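Local coordinates for protein glutamine amido transferase (PDB 3M3P) that belongs to the glutamine amidotransferase family and folds as an alpha/beta protein around a mixed central sheet, at residues D40-E45 with M68-A73; A163-L166 with H170-F173. All coordinates share one frame; numbering follows the deposited sequence. Where two conformers were deposited one is given.

Interaction 1: residues D40-E45 with M68-A73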
loop_
_atom_site.group_PDB
_atom_site.type_symbol
_atom_site.label_atom_id
_atom_site.label_comp_id
_atom_site.label_asym_id
_atom_site.label_seq_id
_atom_site.Cartn_x
_atom_site.Cartn_y
_atom_site.Cartn_z
ATOM N N ASP A 40 -5.494 16.417 -9.860
ATOM C CA ASP A 40 -4.527 17.269 -9.133
ATOM C C ASP A 40 -3.156 17.092 -9.768
ATOM O O ASP A 40 -2.735 15.977 -10.072
ATOM C CB ASP A 40 -4.399 16.912 -7.641
ATOM C CG ASP A 40 -5.634 17.277 -6.812
ATOM O OD1 ASP A 40 -6.496 18.046 -7.309
ATOM O OD2 ASP A 40 -5.743 16.868 -5.625
ATOM N N PRO A 41 -2.439 18.208 -9.993
ATOM C CA PRO A 41 -1.152 18.098 -10.640
ATOM C C PRO A 41 -0.105 17.460 -9.773
ATOM O O PRO A 41 -0.062 17.659 -8.577
ATOM C CB PRO A 41 -0.766 19.567 -10.903
ATOM C CG PRO A 41 -2.037 20.207 -11.092
ATOM C CD PRO A 41 -2.915 19.608 -10.024
ATOM N N LEU A 42 0.719 16.643 -10.395
ATOM C CA LEU A 42 1.856 16.043 -9.688
ATOM C C LEU A 42 3.045 17.011 -9.720
ATOM O O LEU A 42 3.213 17.746 -10.684
ATOM C CB LEU A 42 2.252 14.728 -10.369
ATOM C CG LEU A 42 1.254 13.573 -10.183
ATOM C CD1 LEU A 42 1.502 12.523 -11.274
ATOM C CD2 LEU A 42 1.360 13.024 -8.777
ATOM N N PRO A 43 3.886 16.978 -8.695
ATOM C CA PRO A 43 5.058 17.883 -8.664
ATOM C C PRO A 43 6.043 17.451 -9.732
ATOM O O PRO A 43 6.299 16.257 -9.930
ATOM C CB PRO A 43 5.676 17.609 -7.314
ATOM C CG PRO A 43 5.284 16.200 -6.964
ATOM C CD PRO A 43 3.866 16.073 -7.552
ATOM N N ALA A 44 6.671 18.411 -10.386
ATOM C CA ALA A 44 7.746 18.101 -11.344
ATOM C C ALA A 44 8.980 17.587 -10.672
ATOM O O ALA A 44 9.703 16.771 -11.251
ATOM C CB ALA A 44 8.117 19.325 -12.180
ATOM N N GLU A 45 9.212 18.047 -9.446
ATOM C CA GLU A 45 10.416 17.691 -8.705
ATOM C C GLU A 45 10.052 16.818 -7.506
ATOM O O GLU A 45 9.544 17.309 -6.501
ATOM C CB GLU A 45 11.108 18.965 -8.276
ATOM C CG GLU A 45 12.291 18.889 -7.275
ATOM C CD GLU A 45 13.407 17.967 -7.752
ATOM O OE1 GLU A 45 13.232 16.738 -7.744
ATOM O OE2 GLU A 45 14.501 18.498 -8.098
HETATM N N MSE A 68 -0.986 8.698 -15.746
HETATM C CA MSE A 68 -0.191 7.503 -15.596
HETATM C C MSE A 68 1.298 7.657 -16.019
HETATM O O MSE A 68 2.192 7.321 -15.209
HETATM C CB MSE A 68 -0.844 6.300 -16.267
HETATM C CG MSE A 68 -0.106 5.022 -16.091
HETATM SE SE MSE A 68 -0.082 4.330 -14.223
HETATM C CE MSE A 68 -1.976 3.841 -14.103
ATOM N N PRO A 69 1.577 8.184 -17.207
ATOM C CA PRO A 69 3.014 8.306 -17.551
ATOM C C PRO A 69 3.751 9.195 -16.558
ATOM O O PRO A 69 4.901 8.936 -16.189
ATOM C CB PRO A 69 2.993 8.903 -18.961
ATOM C CG PRO A 69 1.686 8.481 -19.495
ATOM C CD PRO A 69 0.716 8.431 -18.372
ATOM N N THR A 70 3.110 10.285 -16.149
ATOM C CA THR A 70 3.736 11.251 -15.253
ATOM C C THR A 70 3.993 10.609 -13.933
ATOM O O THR A 70 5.052 10.750 -13.351
ATOM C CB THR A 70 2.828 12.502 -15.079
ATOM O OG1 THR A 70 2.636 13.052 -16.384
ATOM C CG2 THR A 70 3.429 13.558 -14.231
ATOM N N LEU A 71 3.045 9.840 -13.432
ATOM C CA LEU A 71 3.263 9.214 -12.103
ATOM C C LEU A 71 4.310 8.118 -12.143
ATOM O O LEU A 71 5.181 8.030 -11.232
ATOM C CB LEU A 71 1.959 8.653 -11.508
ATOM C CG LEU A 71 2.025 7.995 -10.119
ATOM C CD1 LEU A 71 2.469 8.975 -9.038
ATOM C CD2 LEU A 71 0.621 7.416 -9.743
ATOM N N LEU A 72 4.297 7.280 -13.168
ATOM C CA LEU A 72 5.338 6.249 -13.268
ATOM C C LEU A 72 6.732 6.903 -13.336
ATOM O O LEU A 72 7.674 6.400 -12.729
ATOM C CB LEU A 72 5.100 5.303 -14.459
ATOM C CG LEU A 72 3.819 4.480 -14.415
ATOM C CD1 LEU A 72 3.650 3.636 -15.702
ATOM C CD2 LEU A 72 3.774 3.594 -13.164
ATOM N N ALA A 73 6.877 7.985 -14.113
ATOM C CA ALA A 73 8.154 8.699 -14.180
ATOM C C ALA A 73 8.563 9.291 -12.809
ATOM O O ALA A 73 9.731 9.251 -12.387
ATOM C CB ALA A 73 8.130 9.773 -15.279
#
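The planar group in the contact between Leu42 and the helix is a main-chain one, the peptide joining Thr70 to Leu71; no ring takes part. Leu42 CD1 stands over one face of this peptide, almost straight above Leu71 N at 3.8 Å. The N-H lies in the peptide plane, so the methyl does not sit in its path. On one side of that point CD1 meets Thr70 CG2 at 3.7 Å. On another it meets Leu71 CB at 3.9 Å. A single leucine methyl therefore makes the closest approaches to both helix residues. Leu42 reaches this far because CD1 extends away from CA (chi2 160°). Thr70 offers its methyl and not its hydroxyl: CG2 is anti to the backbone N, and Thr70 OG1 is 5.3 Å from Leu42 CD1. The Leu42 and Thr70 side chains run in opposing directions and overlap near their methyls. The contact is small and apolar, burying 137 Å², with no hydrogen bond across it. Residues 40-43 run extended, close to polyproline II. Asp40 OD2 fixes the start of this run by bonding to Arg35 N. Leu42 also rests on Ile9 of strand 6-10 and on Met36, while Leu71 packs on Phe11 and on Leu94 of helix 90-98. The contact thus joins the loop between strands 31-35 and 51-54 to the first turn of helix 68-81.

Interaction 2: residues A163-L166 with H170-F173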
loop_
_atom_site.group_PDB
_atom_site.type_symbol
_atom_site.label_atom_id
_atom_site.label_comp_id
_atom_site.label_asym_id
_atom_site.label_seq_id
_atom_site.Cartn_x
_atom_site.Cartn_y
_atom_site.Cartn_z
ATOM N N ALA A 163 4.233 -8.724 -0.807
ATOM C CA ALA A 163 5.066 -7.539 -0.462
ATOM C C ALA A 163 6.464 -7.780 -0.964
ATOM O O ALA A 163 6.961 -8.933 -1.088
ATOM C CB ALA A 163 5.025 -7.225 1.026
ATOM N N TYR A 164 7.148 -6.703 -1.253
ATOM C CA TYR A 164 8.557 -6.717 -1.616
ATOM C C TYR A 164 9.185 -5.443 -1.061
ATOM O O TYR A 164 8.486 -4.441 -0.847
ATOM C CB TYR A 164 8.757 -6.779 -3.160
ATOM C CG TYR A 164 8.100 -5.639 -3.873
ATOM C CD1 TYR A 164 8.721 -4.366 -3.989
ATOM C CD2 TYR A 164 6.796 -5.763 -4.330
ATOM C CE1 TYR A 164 8.034 -3.301 -4.526
ATOM C CE2 TYR A 164 6.111 -4.692 -4.904
ATOM C CZ TYR A 164 6.730 -3.482 -4.991
ATOM O OH TYR A 164 6.070 -2.376 -5.504
ATOM N N VAL A 165 10.510 -5.445 -0.922
ATOM C CA VAL A 165 11.285 -4.258 -0.558
ATOM C C VAL A 165 12.361 -4.020 -1.578
ATOM O O VAL A 165 12.953 -4.968 -2.114
ATOM C CB VAL A 165 11.884 -4.303 0.898
ATOM C CG1 VAL A 165 10.779 -4.110 1.992
ATOM C CG2 VAL A 165 12.736 -5.578 1.139
ATOM N N LEU A 166 12.611 -2.769 -1.888
ATOM C CA LEU A 166 13.605 -2.344 -2.879
ATOM C C LEU A 166 14.597 -1.394 -2.275
ATOM O O LEU A 166 14.221 -0.389 -1.668
ATOM C CB LEU A 166 12.931 -1.717 -4.076
ATOM C CG LEU A 166 13.781 -1.239 -5.226
ATOM C CD1 LEU A 166 14.559 -2.400 -5.878
ATOM C CD2 LEU A 166 12.898 -0.453 -6.207
ATOM N N HIS A 170 12.179 1.261 -0.172
ATOM C CA HIS A 170 10.859 1.272 -0.765
ATOM C C HIS A 170 10.159 -0.023 -0.421
ATOM O O HIS A 170 10.811 -1.082 -0.433
ATOM C CB HIS A 170 10.957 1.412 -2.267
ATOM C CG HIS A 170 11.942 2.444 -2.707
ATOM N ND1 HIS A 170 11.758 3.791 -2.464
ATOM C CD2 HIS A 170 13.190 2.302 -3.225
ATOM C CE1 HIS A 170 12.831 4.434 -2.894
ATOM N NE2 HIS A 170 13.715 3.554 -3.359
ATOM N N ILE A 171 8.875 0.027 -0.149
ATOM C CA ILE A 171 8.132 -1.177 0.146
ATOM C C ILE A 171 6.788 -1.137 -0.563
ATOM O O ILE A 171 6.080 -0.110 -0.514
ATOM C CB ILE A 171 8.048 -1.447 1.701
ATOM C CG1 ILE A 171 7.442 -2.830 1.946
ATOM C CG2 ILE A 171 7.281 -0.342 2.469
ATOM C CD1 ILE A 171 7.598 -3.346 3.411
ATOM N N GLY A 172 6.392 -2.229 -1.203
ATOM C CA GLY A 172 5.106 -2.355 -1.850
ATOM C C GLY A 172 4.341 -3.511 -1.289
ATOM O O GLY A 172 4.936 -4.581 -1.055
ATOM N N PHE A 173 3.036 -3.297 -1.092
ATOM C CA PHE A 173 2.112 -4.316 -0.580
ATOM C C PHE A 173 0.956 -4.499 -1.532
ATOM O O PHE A 173 0.429 -3.517 -2.077
ATOM C CB PHE A 173 1.529 -3.862 0.756
ATOM C CG PHE A 173 2.486 -3.949 1.929
ATOM C CD1 PHE A 173 2.624 -5.088 2.655
ATOM C CD2 PHE A 173 3.247 -2.823 2.297
ATOM C CE1 PHE A 173 3.497 -5.143 3.736
ATOM C CE2 PHE A 173 4.112 -2.867 3.409
ATOM C CZ PHE A 173 4.259 -4.047 4.070
#
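Tyr164 and Gly172 form a hydrogen-bonded antiparallel pair, using both backbone groups of each. Tyr164 N donates to Gly172 O at 3.1 Å, somewhat bent at 153°, and Gly172 N donates to Tyr164 O at 3.1 Å. Leu166 and His170 repeat the exchange: Leu166 N reaches His170 O at 2.9 Å, and His170 N reaches Leu166 O at 3.0 Å, nearly straight at 170°. Three of the four acceptors also take a CA-H...O contact: Gly172 O from Ala163 CA, His170 O from Val165 CA and Tyr164 O from Ile171 CA. This is a beta hairpin inside the central sheet. Its outer backbone groups are also used: Ala163 and Val165 bond to strand 150-156, and Ile171 and Phe173 to strand 85-88. The chi1 of Tyr164, 58°, tucks the ring back over the main chain and onto Gly172. Gly172 CA makes a CH-pi contact 4.1 Å from the ring centroid. Tyr164 OH then donates to Gly92 O. His170 ND1 accepts from Val85 N, which holds the imidazole against the neighbouring strand. On the other face, Val165 and Ile171 pack against Trp127 of helix 122-128; Val165 has two conformers, so its side-chain contacts are less certain.

Overall arrangement
Interactions 1 and 2 do not touch. Their centres are 20 Å apart and their nearest atoms about 10 Å. Interaction 1 is peripheral, about 18 Å from the centre of the chain, while interaction 2 is buried, about 9 Å from it. Two helices connect them. Helix 68-81 supplies Thr70 and Leu71 to interaction 1 and, further along, Val79 to Leu166 and His170. Helix 90-98 packs Leu94 on Leu71, and Leu95 on Tyr164 and His170. It begins within a GxCxG sequence (Gly87, Cys89, Gly91), consistent with a nucleophile elbow. Interaction 2 meets this directly, through backbone bonds of Ile171 and Phe173 to Gly87. The Leu71 side chain lies near it without contact.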